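Long-range contact in lipoprotein LPPX (Mycobacterium tuberculosis, PDB 2BYO), which probably helps move phthiocerol dimycocerosates from the cell membrane to the outer membrane, with a hydrophobic cavity large enough for one molecule: residues Ile139-Ala153 and Ser165-Gly177. Residues are numbered along the deposited sequence; the frame is centred on the assembly and turned at random.
With HXA (docosa-4,7,10,13,16,19-hexaenoic acid), chain I.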
loop_
_atom_site.group_PDB
_atom_site.type_symbol
_atom_site.label_atom_id
_atom_site.label_comp_id
_atom_site.label_asym_id
_atom_site.label_seq_id
_atom_site.Cartn_x
_atom_site.Cartn_y
_atom_site.Cartn_z
ATOM N N ILE A 139 11.206 3.509 12.349
ATOM C CA ILE A 139 10.443 4.346 11.425
ATOM C C ILE A 139 9.401 5.090 12.236
ATOM O O ILE A 139 8.588 4.458 12.917
ATOM C CB ILE A 139 9.718 3.509 10.349
ATOM C CG1 ILE A 139 10.730 2.807 9.446
ATOM C CG2 ILE A 139 8.799 4.392 9.514
ATOM C CD1 ILE A 139 10.112 1.755 8.577
ATOM N N ASP A 140 9.418 6.425 12.163
ATOM C CA ASP A 140 8.465 7.268 12.899
ATOM C C ASP A 140 8.457 6.930 14.389
ATOM O O ASP A 140 7.401 6.844 15.016
ATOM C CB ASP A 140 7.043 7.102 12.333
ATOM C CG ASP A 140 6.910 7.604 10.914
ATOM O OD1 ASP A 140 7.586 8.598 10.567
ATOM O OD2 ASP A 140 6.108 7.013 10.155
ATOM N N GLY A 141 9.634 6.711 14.955
ATOM C CA GLY A 141 9.730 6.391 16.378
ATOM C C GLY A 141 9.331 4.974 16.769
ATOM O O GLY A 141 9.365 4.641 17.950
ATOM N N ILE A 142 8.982 4.134 15.786
ATOM C CA ILE A 142 8.596 2.738 16.034
ATOM C C ILE A 142 9.717 1.795 15.592
ATOM O O ILE A 142 10.224 1.908 14.465
ATOM C CB ILE A 142 7.291 2.374 15.274
ATOM C CG1 ILE A 142 6.153 3.322 15.667
ATOM C CG2 ILE A 142 6.850 0.921 15.555
ATOM C CD1 ILE A 142 5.035 3.360 14.617
ATOM N N SER A 143 10.108 0.885 16.494
ATOM C CA SER A 143 11.041 -0.192 16.177
ATOM C C SER A 143 10.332 -1.269 15.358
ATOM O O SER A 143 9.297 -1.811 15.778
ATOM C CB SER A 143 11.608 -0.822 17.448
ATOM O OG SER A 143 12.327 0.132 18.214
ATOM N N THR A 144 10.896 -1.575 14.194
ATOM C CA THR A 144 10.277 -2.507 13.266
ATOM C C THR A 144 11.264 -3.563 12.810
ATOM O O THR A 144 12.454 -3.319 12.760
ATOM C CB THR A 144 9.722 -1.811 11.998
ATOM O OG1 THR A 144 10.794 -1.304 11.205
ATOM C CG2 THR A 144 8.765 -0.687 12.333
ATOM N N THR A 145 10.740 -4.740 12.490
ATOM C CA THR A 145 11.509 -5.813 11.885
ATOM C C THR A 145 11.443 -5.609 10.383
ATOM O O THR A 145 10.346 -5.535 9.811
ATOM C CB THR A 145 10.884 -7.171 12.239
ATOM O OG1 THR A 145 10.823 -7.325 13.667
ATOM C CG2 THR A 145 11.670 -8.298 11.636
ATOM N N LYS A 146 12.610 -5.490 9.757
ATOM C CA LYS A 146 12.713 -5.328 8.320
ATOM C C LYS A 146 12.893 -6.703 7.701
ATOM O O LYS A 146 13.803 -7.431 8.072
ATOM C CB LYS A 146 13.895 -4.428 7.964
ATOM C CG LYS A 146 14.033 -4.138 6.482
ATOM C CD LYS A 146 15.335 -3.403 6.192
ATOM C CE LYS A 146 15.467 -3.056 4.704
ATOM N NZ LYS A 146 16.766 -2.392 4.407
ATOM N N ILE A 147 11.998 -7.065 6.790
ATOM C CA ILE A 147 12.061 -8.341 6.104
ATOM C C ILE A 147 11.935 -8.081 4.619
ATOM O O ILE A 147 10.977 -7.455 4.175
ATOM C CB ILE A 147 10.944 -9.317 6.549
ATOM C CG1 ILE A 147 11.013 -9.549 8.055
ATOM C CG2 ILE A 147 11.077 -10.672 5.808
ATOM C CD1 ILE A 147 9.902 -10.408 8.599
ATOM N N THR A 148 12.919 -8.557 3.864
ATOM C CA THR A 148 12.917 -8.449 2.420
ATOM C C THR A 148 12.490 -9.770 1.824
ATOM O O THR A 148 12.588 -10.810 2.456
ATOM C CB THR A 148 14.317 -8.105 1.877
ATOM O OG1 THR A 148 15.263 -9.070 2.356
ATOM C CG2 THR A 148 14.743 -6.726 2.330
ATOM N N GLY A 149 12.052 -9.727 0.581
ATOM C CA GLY A 149 11.581 -10.926 -0.105
ATOM C C GLY A 149 11.393 -10.615 -1.567
ATOM O O GLY A 149 11.488 -9.456 -1.967
ATOM N N THR A 150 11.127 -11.647 -2.359
ATOM C CA THR A 150 10.932 -11.491 -3.785
ATOM C C THR A 150 9.497 -11.909 -4.132
ATOM O O THR A 150 9.045 -12.983 -3.744
ATOM C CB THR A 150 11.993 -12.294 -4.544
ATOM O OG1 THR A 150 13.269 -11.675 -4.329
ATOM C CG2 THR A 150 11.699 -12.361 -6.046
ATOM N N ILE A 151 8.788 -11.025 -4.830
ATOM C CA ILE A 151 7.376 -11.219 -5.152
ATOM C C ILE A 151 7.253 -11.675 -6.608
ATOM O O ILE A 151 7.833 -11.061 -7.495
ATOM C CB ILE A 151 6.575 -9.908 -4.900
ATOM C CG1 ILE A 151 6.689 -9.518 -3.418
ATOM C CG2 ILE A 151 5.107 -10.067 -5.296
ATOM C CD1 ILE A 151 5.880 -8.293 -3.019
ATOM N N PRO A 152 6.500 -12.762 -6.857
ATOM C CA PRO A 152 6.382 -13.280 -8.217
ATOM C C PRO A 152 5.646 -12.311 -9.132
ATOM O O PRO A 152 4.772 -11.577 -8.674
ATOM C CB PRO A 152 5.579 -14.570 -8.043
ATOM C CG PRO A 152 4.894 -14.450 -6.745
ATOM C CD PRO A 152 5.693 -13.529 -5.890
ATOM N N ALA A 153 6.012 -12.311 -10.410
ATOM C CA ALA A 153 5.451 -11.378 -11.390
ATOM C C ALA A 153 3.925 -11.296 -11.318
ATOM O O ALA A 153 3.356 -10.212 -11.392
ATOM C CB ALA A 153 5.885 -11.764 -12.789
ATOM N N SER A 165 8.637 -9.499 -14.525
ATOM C CA SER A 165 9.491 -10.359 -13.707
ATOM C C SER A 165 9.169 -10.239 -12.236
ATOM O O SER A 165 8.423 -9.337 -11.810
ATOM C CB SER A 165 10.981 -10.053 -13.946
ATOM O OG SER A 165 11.341 -8.760 -13.475
ATOM N N ALA A 166 9.727 -11.167 -11.465
ATOM C CA ALA A 166 9.639 -11.117 -10.011
ATOM C C ALA A 166 10.418 -9.902 -9.515
ATOM O O ALA A 166 11.483 -9.586 -10.047
ATOM C CB ALA A 166 10.194 -12.399 -9.398
ATOM N N ARG A 167 9.887 -9.218 -8.507
ATOM C CA ARG A 167 10.499 -7.983 -8.020
ATOM C C ARG A 167 10.800 -8.043 -6.522
ATOM O O ARG A 167 10.093 -8.727 -5.782
ATOM C CB ARG A 167 9.588 -6.792 -8.322
ATOM C CG ARG A 167 9.288 -6.569 -9.815
ATOM C CD ARG A 167 10.535 -6.416 -10.676
ATOM N NE ARG A 167 11.461 -5.424 -10.135
ATOM C CZ ARG A 167 12.725 -5.262 -10.537
ATOM N NH1 ARG A 167 13.238 -6.019 -11.503
ATOM N NH2 ARG A 167 13.487 -4.329 -9.966
ATOM N N PRO A 168 11.863 -7.337 -6.080
ATOM C CA PRO A 168 12.158 -7.258 -4.657
ATOM C C PRO A 168 11.145 -6.378 -3.929
ATOM O O PRO A 168 10.676 -5.376 -4.472
ATOM C CB PRO A 168 13.557 -6.633 -4.588
ATOM C CG PRO A 168 13.893 -6.164 -5.939
ATOM C CD PRO A 168 12.847 -6.611 -6.906
ATOM N N ALA A 169 10.810 -6.785 -2.717
ATOM C CA ALA A 169 9.917 -6.040 -1.865
ATOM C C ALA A 169 10.464 -6.071 -0.441
ATOM O O ALA A 169 11.351 -6.886 -0.117
ATOM C CB ALA A 169 8.521 -6.635 -1.921
ATOM N N THR A 170 9.945 -5.172 0.391
ATOM C CA THR A 170 10.341 -5.078 1.789
ATOM C C THR A 170 9.127 -4.737 2.645
ATOM O O THR A 170 8.253 -3.990 2.204
ATOM C CB THR A 170 11.396 -3.981 2.004
ATOM O OG1 THR A 170 12.467 -4.147 1.064
ATOM C CG2 THR A 170 11.963 -4.044 3.462
ATOM N N VAL A 171 9.060 -5.312 3.844
ATOM C CA VAL A 171 8.048 -4.922 4.825
ATOM C C VAL A 171 8.737 -4.601 6.142
ATOM O O VAL A 171 9.772 -5.194 6.467
ATOM C CB VAL A 171 6.968 -6.019 5.065
ATOM C CG1 VAL A 171 6.191 -6.305 3.776
ATOM C CG2 VAL A 171 7.570 -7.301 5.633
ATOM N N TRP A 172 8.151 -3.665 6.883
ATOM C CA TRP A 172 8.629 -3.280 8.201
ATOM C C TRP A 172 7.496 -3.470 9.191
ATOM O O TRP A 172 6.447 -2.815 9.082
ATOM C CB TRP A 172 9.058 -1.822 8.191
ATOM C CG TRP A 172 10.341 -1.526 7.457
ATOM C CD1 TRP A 172 11.583 -1.424 8.008
ATOM C CD2 TRP A 172 10.501 -1.249 6.055
ATOM N NE1 TRP A 172 12.509 -1.117 7.043
ATOM C CE2 TRP A 172 11.877 -1.007 5.834
ATOM C CE3 TRP A 172 9.624 -1.197 4.961
ATOM C CZ2 TRP A 172 12.393 -0.701 4.568
ATOM C CZ3 TRP A 172 10.138 -0.896 3.706
ATOM C CH2 TRP A 172 11.512 -0.661 3.520
ATOM N N ILE A 173 7.711 -4.363 10.154
ATOM C CA ILE A 173 6.659 -4.838 11.036
ATOM C C ILE A 173 6.975 -4.430 12.456
ATOM O O ILE A 173 8.027 -4.783 12.983
ATOM C CB ILE A 173 6.503 -6.382 10.960
ATOM C CG1 ILE A 173 6.125 -6.801 9.533
ATOM C CG2 ILE A 173 5.441 -6.878 11.949
ATOM C CD1 ILE A 173 6.351 -8.260 9.258
ATOM N N ALA A 174 6.044 -3.703 13.076
ATOM C CA ALA A 174 6.241 -3.170 14.423
ATOM C C ALA A 174 6.615 -4.284 15.390
ATOM O O ALA A 174 6.102 -5.412 15.289
ATOM C CB ALA A 174 4.981 -2.466 14.902
ATOM N N GLN A 175 7.510 -3.964 16.324
ATOM C CA GLN A 175 7.917 -4.903 17.375
ATOM C C GLN A 175 7.240 -4.608 18.712
ATOM O O GLN A 175 7.633 -5.145 19.730
ATOM C CB GLN A 175 9.432 -4.862 17.547
ATOM C CG GLN A 175 10.197 -5.274 16.297
ATOM C CD GLN A 175 11.672 -4.946 16.380
ATOM O OE1 GLN A 175 12.107 -4.207 17.268
ATOM N NE2 GLN A 175 12.454 -5.488 15.444
ATOM N N ASP A 176 6.210 -3.768 18.703
ATOM C CA ASP A 176 5.603 -3.279 19.948
ATOM C C ASP A 176 4.428 -4.112 20.467
ATOM O O ASP A 176 3.757 -3.712 21.427
ATOM C CB ASP A 176 5.206 -1.793 19.800
ATOM C CG ASP A 176 4.306 -1.519 18.595
ATOM O OD1 ASP A 176 3.702 -2.450 18.018
ATOM O OD2 ASP A 176 4.213 -0.338 18.214
ATOM N N GLY A 177 4.190 -5.273 19.858
ATOM C CA GLY A 177 3.034 -6.117 20.203
ATOM C C GLY A 177 1.879 -6.003 19.205
ATOM O O GLY A 177 1.036 -6.890 19.120
HETATM C C1 HXA I . -8.704 -6.299 3.620
HETATM O O1 HXA I . -9.798 -6.882 3.420
HETATM O O2 HXA I . -7.631 -6.665 3.091
HETATM C C2 HXA I . -8.694 -5.108 4.557
HETATM C C3 HXA I . -7.841 -3.962 4.006
HETATM C C4 HXA I . -8.381 -2.596 4.447
HETATM C C5 HXA I . -7.457 -1.859 5.421
HETATM C C6 HXA I . -6.771 -0.645 4.784
HETATM C C7 HXA I . -5.260 -0.810 4.697
HETATM C C8 HXA I . -4.689 -0.058 3.501
HETATM C C9 HXA I . -3.168 -0.208 3.436
HETATM C C10 HXA I . -2.697 -1.126 2.306
HETATM C C11 HXA I . -2.467 -2.573 2.753
HETATM C C12 HXA I . -0.984 -2.929 2.878
HETATM C C13 HXA I . -0.374 -3.410 1.555
HETATM C C14 HXA I . -0.150 -4.926 1.506
HETATM C C15 HXA I . 1.328 -5.281 1.329
HETATM C C16 HXA I . 1.501 -6.787 1.149
HETATM C C17 HXA I . 2.923 -7.246 1.458
HETATM C C18 HXA I . 3.262 -8.515 0.669
HETATM C C19 HXA I . 4.377 -9.336 1.314
HETATM C C20 HXA I . 5.756 -8.819 0.917
HETATM C C21 HXA I . 6.869 -9.674 1.520
HETATM C C22 HXA I . 8.199 -8.948 1.625
HETATM O O HOH W 1 8.162 -7.719 14.320
#
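The hydroxyl OG1 of Thr145 is gripped twice: Gln175 NE2 donates to it over 3.0 Å, nearly straight at 164° and in the plane of the amide, and a water lies 2.8 Å from the same oxygen. That water probably also donates, over a long 3.2 Å, to Ile173 O. The Gln175 chain, extended beyond CG, passes alongside Ser143, OE1 against its CB, and reaches across to the threonine, while NE2 has a second partner in Thr136 OG1 on the neighbouring strand. A long amide suits this exposed end of the pair, just past the last residue of strand 167-174, where its backbone N bonds Ser143 O.

On the face that carries Trp172, the indole is held on several sides. Ile139 sets CD1 over the five-membered ring, 3.7 Å from its centroid, in a CH-pi contact. Thr170 CG2 lies against the opposite face, nearer the perimeter of the indole than its centre. Thr144 OG1 comes to the ring edge at CD1 (3.3 Å), its own bond going to Glu137 O, and Glu137 OE1 takes the indole N-H. Lys146 lies side by side with Trp172, pointing the same way; its CG, anti to the backbone N (chi1 -177°), approaches Trp172 NE1 obliquely at 3.4 Å, and its methylenes give apolar cover.

Strands 142-151 and 167-174 are antiparallel neighbours in the U-shaped beta-half-barrel of the LppX/LprAFG family, joined through helix 153-159. Paired backbone bonds run from Thr145 with Ile173 to Ile151 with Arg167.

The other face bears Ile147, Ile151, Ala169, Val171 and Ile173. Ile151 CD1 meets Ala169 CB and reaches the bound docosahexaenoic acid, as does Val171, whose CG1 is 3.8 Å from lipid C20. Branched aliphatic chains suit a lipid tail, and Gly149, having no side chain, lets the tail end at C22 lie close against the backbone.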